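Local coordinates for cell division protein FtsI/penicillin binding protein 2 (Legionella pneumophila subsp. pneumophila ATCC 43290, PDB 4ZTK) that probably cross-links peptidoglycan as the D,D-transpeptidase of the septal cell-wall machinery, through a penicillin-binding domain of the beta-lactamase-like superfamily, at residues Ile46-Pro51 and Ile56-Glu61; Ser195-Ala200 and Arg273-Val278. One frame throughout, in Å; residues are numbered along the deposited sequence.

Contact 1 (Ile46-Pro51 and Ile56-Glu61); sequences IAIADP and IIAFAE
The carbonyl oxygen of I48 is gripped by two successive backbone N-H groups of the facing strand: I57 N lies 2.9 Å from I48 O, while A58 N reaches I48 O more weakly at 3.4 Å. Two residues facing one make this a classic beta bulge, set in the antiparallel hairpin of strands 43-49 and 56-63 that forms one edge of the five-stranded sheet of the penicillin-binding fold. Both I57 N at I48 O and I48 N at A58 O approach from about 30° outside the carbonyl plane. Beyond the bulge the pairing becomes regular: I48 N gives its bond to A58 O, and I46 and A60 form a hydrogen-bonded pair whose two links, I46 N to A60 O at 2.9 Å and A60 N to I46 O at 3.0 Å, are nearly straight.

I46, I48, A58 and A60 share one face, and helix 22-38 packs on it, V28 and I32 on the isoleucines and Q25 on A58. The methyl of A58 lies beside I48 here, A58 CB 3.8 Å from I48 CG1, and its small size suits a place next to a branched isoleucine that also packs on V28. A47, A49, I56 and F59 turn to the other face, toward I189 and I193 of helix 189-200. Large and small residues are paired there as well, and the ring of F59 approaches A47 obliquely, with CD2 4.0 Å from A47 CB.

At the bulge, I57 holds CG1 between its backbone N and carbonyl carbon (chi1 63°), which carries that branch across the side chain of I48 at a slant, I57 CG1 3.9 Å from I48 CG2. The other branch of I57 turns to the start of the hairpin loop, where D50 OD2 is hydrogen-bonded to T53 OG1 and I57 CG2 rests 4.1 Å from D50 CB.

Contact 2 (Ser195-Ala200 and Arg273-Val278); sequences SYAILA and RYVLLV
Helix 189-200 packs on a face of the central sheet of the transpeptidase domain, and within 195-200 and 273-278 the touching is done by V275 of the strand; L277 packs on I189, L192 and I193 earlier in the helix. Both methyls of V275 point into the helix surface. CG2 sits against the backbone and small side chains, 3.9 Å from A197 CA and 3.9 Å from A200 CB, while CG1 lies 4.0 Å from Y196 CB. The first torsion (chi1 -171°) sets CG1 opposite the backbone N and CG2 opposite the carbonyl carbon, which turns the fork so that CG1 lies by Y196 and CG2 by A197 and A200.

The axes of the two short segments approach to 8.5 Å and run at 147°, closer to antiparallel than to perpendicular. This is the helix-on-sheet layering of the beta-lactamase-like fold: strand residues point in turn to the two sides, so V275 meets helix 189-200 while Y274 and L276 face helix 295-310. Alanine suits A197 and A200 because a lone methyl lets the helix backbone come near the beta-branched strand residue. Y196 contributes its CB to this contact, but its ring leads away from the valine toward the SxxK pattern that probably carries the active-site serine. There its hydroxyl is hydrogen-bonded to T81 O and its ring meets F85 edge-to-face.

In the fold
Both contacts are buried and belong to the same five-stranded sheet, in which strands 43-49 and 274-281 are neighbours; their centres lie 9 Å apart. Contact 1 works within the sheet, by backbone hydrogen bonds between strands adjacent in sequence, whereas contact 2 joins that sheet to a helix distant along the chain, through apolar side chains. The two meet directly, with A49 N 2.8 Å from V275 O and A47 N 3.0 Å from L277 O. Helix 189-200 spans both: its I193 touches A49 and I56 of the hairpin as well as V275. Contact 2 lies deeper, its centre about 8 Å from the chain centre against about 13 Å for contact 1, where D50 and I57 are partly exposed.

Contact 1 (Ile46-Pro51 and Ile56-Glu61)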
ATOM      1  N   ILE A  46      -6.575   2.900   9.535  1.00 27.55           N
ATOM      2  CA  ILE A  46      -5.136   3.112   9.523  1.00 27.32           C
ATOM      3  C   ILE A  46      -4.449   2.000  10.303  1.00 28.29           C
ATOM      4  O   ILE A  46      -4.877   1.638  11.402  1.00 29.79           O
ATOM      5  CB  ILE A  46      -4.743   4.455  10.158  1.00 32.71           C
ATOM      6  CG1 ILE A  46      -5.396   5.617   9.411  1.00 29.02           C
ATOM      7  CG2 ILE A  46      -3.232   4.617  10.156  1.00 27.89           C
ATOM      8  CD1 ILE A  46      -5.174   6.951  10.084  1.00 29.85           C
ATOM      9  N   ALA A  47      -3.379   1.460   9.736  1.00 30.35           N
ATOM     10  CA  ALA A  47      -2.586   0.461  10.433  1.00 34.47           C
ATOM     11  C   ALA A  47      -1.117   0.852  10.418  1.00 29.08           C
ATOM     12  O   ALA A  47      -0.631   1.439   9.448  1.00 25.63           O
ATOM     13  CB  ALA A  47      -2.790  -0.918   9.816  1.00 31.35           C
ATOM     14  N   ILE A  48      -0.427   0.551  11.513  1.00 29.94           N
ATOM     15  CA  ILE A  48       1.010   0.762  11.616  1.00 31.34           C
ATOM     16  C   ILE A  48       1.664  -0.574  11.926  1.00 31.46           C
ATOM     17  O   ILE A  48       1.125  -1.361  12.690  1.00 30.45           O
ATOM     18  CB  ILE A  48       1.375   1.735  12.751  1.00 30.14           C
ATOM     19  CG1 ILE A  48       0.423   2.935  12.783  1.00 29.23           C
ATOM     20  CG2 ILE A  48       2.833   2.174  12.634  1.00 31.41           C
ATOM     21  CD1 ILE A  48       0.533   3.836  11.617  1.00 36.82           C
ATOM     22  N   ALA A  49       2.815  -0.834  11.320  1.00 30.69           N
ATOM     23  CA  ALA A  49       3.542  -2.067  11.578  1.00 30.69           C
ATOM     24  C   ALA A  49       5.014  -1.770  11.822  1.00 32.52           C
ATOM     25  O   ALA A  49       5.547  -0.763  11.353  1.00 28.64           O
ATOM     26  CB  ALA A  49       3.388  -3.049  10.409  1.00 25.72           C
ATOM     27  N   ASP A  50       5.664  -2.661  12.559  1.00 33.72           N
ATOM     28  CA  ASP A  50       7.084  -2.536  12.861  1.00 38.61           C
ATOM     29  C   ASP A  50       7.921  -3.155  11.738  1.00 34.13           C
ATOM     30  O   ASP A  50       7.763  -4.332  11.419  1.00 38.78           O
ATOM     31  CB  ASP A  50       7.387  -3.200  14.212  1.00 42.76           C
ATOM     32  CG  ASP A  50       8.859  -3.480  14.408  1.00 51.52           C
ATOM     33  OD1 ASP A  50       9.612  -2.533  14.715  1.00 51.59           O
ATOM     34  OD2 ASP A  50       9.260  -4.651  14.258  1.00 60.93           O
ATOM     35  N   PRO A  51       8.807  -2.353  11.124  1.00 34.60           N
ATOM     36  CA  PRO A  51       9.626  -2.787   9.984  1.00 40.20           C
ATOM     37  C   PRO A  51      10.486  -4.033  10.235  1.00 43.74           C
ATOM     38  O   PRO A  51      10.782  -4.743   9.282  1.00 51.00           O
ATOM     39  CB  PRO A  51      10.529  -1.578   9.723  1.00 37.54           C
ATOM     40  CG  PRO A  51       9.775  -0.419  10.266  1.00 42.32           C
ATOM     41  CD  PRO A  51       9.043  -0.940  11.465  1.00 40.92           C
ATOM     42  N   ILE A  56       1.799  -5.815  13.684  1.00 36.01           N
ATOM     43  CA  ILE A  56       0.929  -4.651  13.768  1.00 42.47           C
ATOM     44  C   ILE A  56       1.092  -4.033  15.146  1.00 46.79           C
ATOM     45  O   ILE A  56       0.945  -4.723  16.157  1.00 40.06           O
ATOM     46  CB  ILE A  56      -0.545  -5.043  13.601  1.00 48.29           C
ATOM     47  CG1 ILE A  56      -0.743  -5.819  12.299  1.00 47.92           C
ATOM     48  CG2 ILE A  56      -1.435  -3.809  13.643  1.00 40.29           C
ATOM     49  CD1 ILE A  56      -0.377  -5.038  11.085  1.00 40.94           C
ATOM     50  N   ILE A  57       1.403  -2.740  15.194  1.00 37.34           N
ATOM     51  CA  ILE A  57       1.566  -2.060  16.475  1.00 37.59           C
ATOM     52  C   ILE A  57       0.486  -1.012  16.711  1.00 37.90           C
ATOM     53  O   ILE A  57       0.405  -0.424  17.785  1.00 40.75           O
ATOM     54  CB  ILE A  57       2.955  -1.411  16.617  1.00 38.13           C
ATOM     55  CG1 ILE A  57       3.151  -0.326  15.560  1.00 38.39           C
ATOM     56  CG2 ILE A  57       4.046  -2.468  16.526  1.00 40.44           C
ATOM     57  CD1 ILE A  57       4.499   0.346  15.636  1.00 44.74           C
ATOM     58  N   ALA A  58      -0.337  -0.779  15.695  1.00 34.29           N
ATOM     59  CA  ALA A  58      -1.524   0.053  15.849  1.00 35.16           C
ATOM     60  C   ALA A  58      -2.509  -0.226  14.724  1.00 32.56           C
ATOM     61  O   ALA A  58      -2.115  -0.501  13.586  1.00 30.99           O
ATOM     62  CB  ALA A  58      -1.153   1.526  15.889  1.00 40.58           C
ATOM     63  N   PHE A  59      -3.792  -0.149  15.054  1.00 32.99           N
ATOM     64  CA  PHE A  59      -4.858  -0.441  14.109  1.00 35.53           C
ATOM     65  C   PHE A  59      -6.111   0.277  14.588  1.00 36.73           C
ATOM     66  O   PHE A  59      -6.584   0.027  15.692  1.00 41.85           O
ATOM     67  CB  PHE A  59      -5.108  -1.952  14.064  1.00 35.59           C
ATOM     68  CG  PHE A  59      -6.051  -2.390  12.976  1.00 39.47           C
ATOM     69  CD1 PHE A  59      -7.420  -2.203  13.101  1.00 42.02           C
ATOM     70  CD2 PHE A  59      -5.570  -3.012  11.839  1.00 35.44           C
ATOM     71  CE1 PHE A  59      -8.284  -2.609  12.103  1.00 41.15           C
ATOM     72  CE2 PHE A  59      -6.431  -3.423  10.835  1.00 43.27           C
ATOM     73  CZ  PHE A  59      -7.789  -3.221  10.968  1.00 43.94           C
ATOM     74  N   ALA A  60      -6.646   1.176  13.771  1.00 34.73           N
ATOM     75  CA  ALA A  60      -7.900   1.839  14.116  1.00 34.13           C
ATOM     76  C   ALA A  60      -8.777   2.045  12.893  1.00 36.39           C
ATOM     77  O   ALA A  60      -8.280   2.305  11.794  1.00 37.12           O
ATOM     78  CB  ALA A  60      -7.638   3.167  14.805  1.00 32.49           C
ATOM     79  N   GLU A  61     -10.083   1.924  13.090  1.00 29.35           N
ATOM     80  CA  GLU A  61     -11.038   2.170  12.018  1.00 33.40           C
ATOM     81  C   GLU A  61     -12.219   2.995  12.516  1.00 30.44           C
ATOM     82  O   GLU A  61     -12.518   3.013  13.708  1.00 36.52           O
ATOM     83  CB  GLU A  61     -11.524   0.850  11.403  1.00 35.63           C
ATOM     84  CG  GLU A  61     -12.291  -0.048  12.364  1.00 42.25           C
ATOM     85  CD  GLU A  61     -12.625  -1.407  11.762  1.00 47.97           C
ATOM     86  OE1 GLU A  61     -12.632  -2.407  12.515  1.00 57.20           O
ATOM     87  OE2 GLU A  61     -12.883  -1.480  10.543  1.00 38.88           O
TER

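Contact 2 (Ser195-Ala200 and Arg273-Val278)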
ATOM      1  N   SER A 195       3.393  -6.983   3.622  1.00 25.29           N
ATOM      2  CA  SER A 195       4.136  -6.991   2.368  1.00 26.29           C
ATOM      3  C   SER A 195       5.002  -5.739   2.251  1.00 28.39           C
ATOM      4  O   SER A 195       6.166  -5.813   1.856  1.00 24.35           O
ATOM      5  CB  SER A 195       3.183  -7.107   1.177  1.00 24.62           C
ATOM      6  OG  SER A 195       2.494  -8.347   1.224  1.00 31.45           O
ATOM      7  N   TYR A 196       4.439  -4.587   2.602  1.00 25.34           N
ATOM      8  CA  TYR A 196       5.227  -3.360   2.603  1.00 25.82           C
ATOM      9  C   TYR A 196       6.322  -3.384   3.675  1.00 27.65           C
ATOM     10  O   TYR A 196       7.388  -2.793   3.499  1.00 31.28           O
ATOM     11  CB  TYR A 196       4.332  -2.119   2.724  1.00 27.69           C
ATOM     12  CG  TYR A 196       3.893  -1.626   1.368  1.00 28.16           C
ATOM     13  CD1 TYR A 196       2.765  -2.143   0.753  1.00 26.88           C
ATOM     14  CD2 TYR A 196       4.634  -0.677   0.685  1.00 27.67           C
ATOM     15  CE1 TYR A 196       2.375  -1.710  -0.504  1.00 22.58           C
ATOM     16  CE2 TYR A 196       4.257  -0.240  -0.568  1.00 27.62           C
ATOM     17  CZ  TYR A 196       3.129  -0.764  -1.158  1.00 23.36           C
ATOM     18  OH  TYR A 196       2.748  -0.335  -2.405  1.00 23.26           O
ATOM     19  N   ALA A 197       6.069  -4.096   4.768  1.00 24.30           N
ATOM     20  CA  ALA A 197       7.068  -4.228   5.824  1.00 29.15           C
ATOM     21  C   ALA A 197       8.322  -4.921   5.296  1.00 35.69           C
ATOM     22  O   ALA A 197       9.432  -4.635   5.740  1.00 35.56           O
ATOM     23  CB  ALA A 197       6.497  -4.975   7.020  1.00 26.51           C
ATOM     24  N   ILE A 198       8.145  -5.817   4.332  1.00 34.55           N
ATOM     25  CA  ILE A 198       9.280  -6.502   3.727  1.00 31.94           C
ATOM     26  C   ILE A 198      10.198  -5.504   3.014  1.00 31.97           C
ATOM     27  O   ILE A 198      11.421  -5.553   3.159  1.00 30.33           O
ATOM     28  CB  ILE A 198       8.825  -7.612   2.762  1.00 33.18           C
ATOM     29  CG1 ILE A 198       8.089  -8.708   3.540  1.00 33.28           C
ATOM     30  CG2 ILE A 198      10.022  -8.195   2.016  1.00 36.53           C
ATOM     31  CD1 ILE A 198       7.602  -9.862   2.683  1.00 33.96           C
ATOM     32  N   LEU A 199       9.600  -4.589   2.261  1.00 28.09           N
ATOM     33  CA  LEU A 199      10.365  -3.553   1.576  1.00 31.45           C
ATOM     34  C   LEU A 199      11.062  -2.642   2.578  1.00 33.20           C
ATOM     35  O   LEU A 199      12.202  -2.234   2.366  1.00 38.39           O
ATOM     36  CB  LEU A 199       9.458  -2.725   0.665  1.00 26.76           C
ATOM     37  CG  LEU A 199       8.707  -3.478  -0.434  1.00 30.23           C
ATOM     38  CD1 LEU A 199       7.773  -2.526  -1.176  1.00 27.17           C
ATOM     39  CD2 LEU A 199       9.676  -4.149  -1.403  1.00 28.54           C
ATOM     40  N   ALA A 200      10.372  -2.330   3.671  1.00 28.74           N
ATOM     41  CA  ALA A 200      10.933  -1.482   4.710  1.00 33.60           C
ATOM     42  C   ALA A 200      12.055  -2.203   5.449  1.00 40.04           C
ATOM     43  O   ALA A 200      12.926  -1.568   6.038  1.00 40.70           O
ATOM     44  CB  ALA A 200       9.846  -1.037   5.686  1.00 28.52           C
ATOM     45  N   ARG A 273      11.213   3.400  10.538  1.00 35.73           N
ATOM     46  CA  ARG A 273      10.808   3.229  11.921  1.00 42.35           C
ATOM     47  C   ARG A 273       9.377   2.705  11.961  1.00 40.62           C
ATOM     48  O   ARG A 273       9.011   1.950  12.863  1.00 35.48           O
ATOM     49  CB  ARG A 273      10.914   4.559  12.668  1.00 49.60           C
ATOM     50  CG  ARG A 273      10.785   4.446  14.176  1.00 58.72           C
ATOM     51  CD  ARG A 273      12.018   5.003  14.868  1.00 71.27           C
ATOM     52  NE  ARG A 273      12.333   6.358  14.425  1.00 78.41           N
ATOM     53  CZ  ARG A 273      11.862   7.461  14.998  1.00 88.43           C
ATOM     54  NH1 ARG A 273      12.205   8.653  14.529  1.00 94.61           N
ATOM     55  NH2 ARG A 273      11.047   7.373  16.040  1.00 88.25           N
ATOM     56  N   TYR A 274       8.573   3.103  10.978  1.00 27.09           N
ATOM     57  CA  TYR A 274       7.172   2.703  10.934  1.00 25.46           C
ATOM     58  C   TYR A 274       6.741   2.351   9.520  1.00 29.39           C
ATOM     59  O   TYR A 274       7.162   2.983   8.558  1.00 30.16           O
ATOM     60  CB  TYR A 274       6.267   3.818  11.472  1.00 32.10           C
ATOM     61  CG  TYR A 274       6.644   4.310  12.848  1.00 36.27           C
ATOM     62  CD1 TYR A 274       6.343   3.566  13.976  1.00 40.60           C
ATOM     63  CD2 TYR A 274       7.302   5.520  13.015  1.00 36.31           C
ATOM     64  CE1 TYR A 274       6.690   4.014  15.244  1.00 47.24           C
ATOM     65  CE2 TYR A 274       7.651   5.976  14.270  1.00 38.13           C
ATOM     66  CZ  TYR A 274       7.342   5.219  15.383  1.00 48.22           C
ATOM     67  OH  TYR A 274       7.693   5.670  16.636  1.00 55.61           O
ATOM     68  N   VAL A 275       5.896   1.336   9.406  1.00 25.50           N
ATOM     69  CA  VAL A 275       5.216   1.051   8.158  1.00 23.29           C
ATOM     70  C   VAL A 275       3.776   1.478   8.370  1.00 28.77           C
ATOM     71  O   VAL A 275       3.188   1.185   9.413  1.00 32.24           O
ATOM     72  CB  VAL A 275       5.258  -0.449   7.811  1.00 24.61           C
ATOM     73  CG1 VAL A 275       4.741  -0.677   6.394  1.00 20.90           C
ATOM     74  CG2 VAL A 275       6.671  -1.000   7.973  1.00 23.90           C
ATOM     75  N   LEU A 276       3.209   2.186   7.398  1.00 22.72           N
ATOM     76  CA  LEU A 276       1.845   2.683   7.537  1.00 22.55           C
ATOM     77  C   LEU A 276       1.013   2.343   6.316  1.00 29.18           C
ATOM     78  O   LEU A 276       1.513   2.349   5.193  1.00 28.12           O
ATOM     79  CB  LEU A 276       1.824   4.204   7.728  1.00 24.74           C
ATOM     80  CG  LEU A 276       2.651   4.857   8.834  1.00 37.66           C
ATOM     81  CD1 LEU A 276       4.103   5.030   8.413  1.00 35.11           C
ATOM     82  CD2 LEU A 276       2.039   6.193   9.192  1.00 39.15           C
ATOM     83  N   LEU A 277      -0.264   2.067   6.555  1.00 28.07           N
ATOM     84  CA  LEU A 277      -1.235   1.836   5.499  1.00 24.89           C
ATOM     85  C   LEU A 277      -2.507   2.585   5.862  1.00 29.19           C
ATOM     86  O   LEU A 277      -3.032   2.440   6.974  1.00 26.88           O
ATOM     87  CB  LEU A 277      -1.521   0.343   5.343  1.00 21.54           C
ATOM     88  CG  LEU A 277      -2.621  -0.054   4.349  1.00 32.44           C
ATOM     89  CD1 LEU A 277      -2.354   0.533   2.967  1.00 27.96           C
ATOM     90  CD2 LEU A 277      -2.753  -1.575   4.261  1.00 28.62           C
ATOM     91  N   VAL A 278      -2.986   3.402   4.932  1.00 28.83           N
ATOM     92  CA  VAL A 278      -4.217   4.157   5.123  1.00 25.75           C
ATOM     93  C   VAL A 278      -5.197   3.791   4.019  1.00 31.51           C
ATOM     94  O   VAL A 278      -4.839   3.799   2.839  1.00 25.07           O
ATOM     95  CB  VAL A 278      -3.964   5.679   5.057  1.00 28.22           C
ATOM     96  CG1 VAL A 278      -5.274   6.437   5.123  1.00 27.78           C
ATOM     97  CG2 VAL A 278      -3.031   6.121   6.175  1.00 28.03           C
TER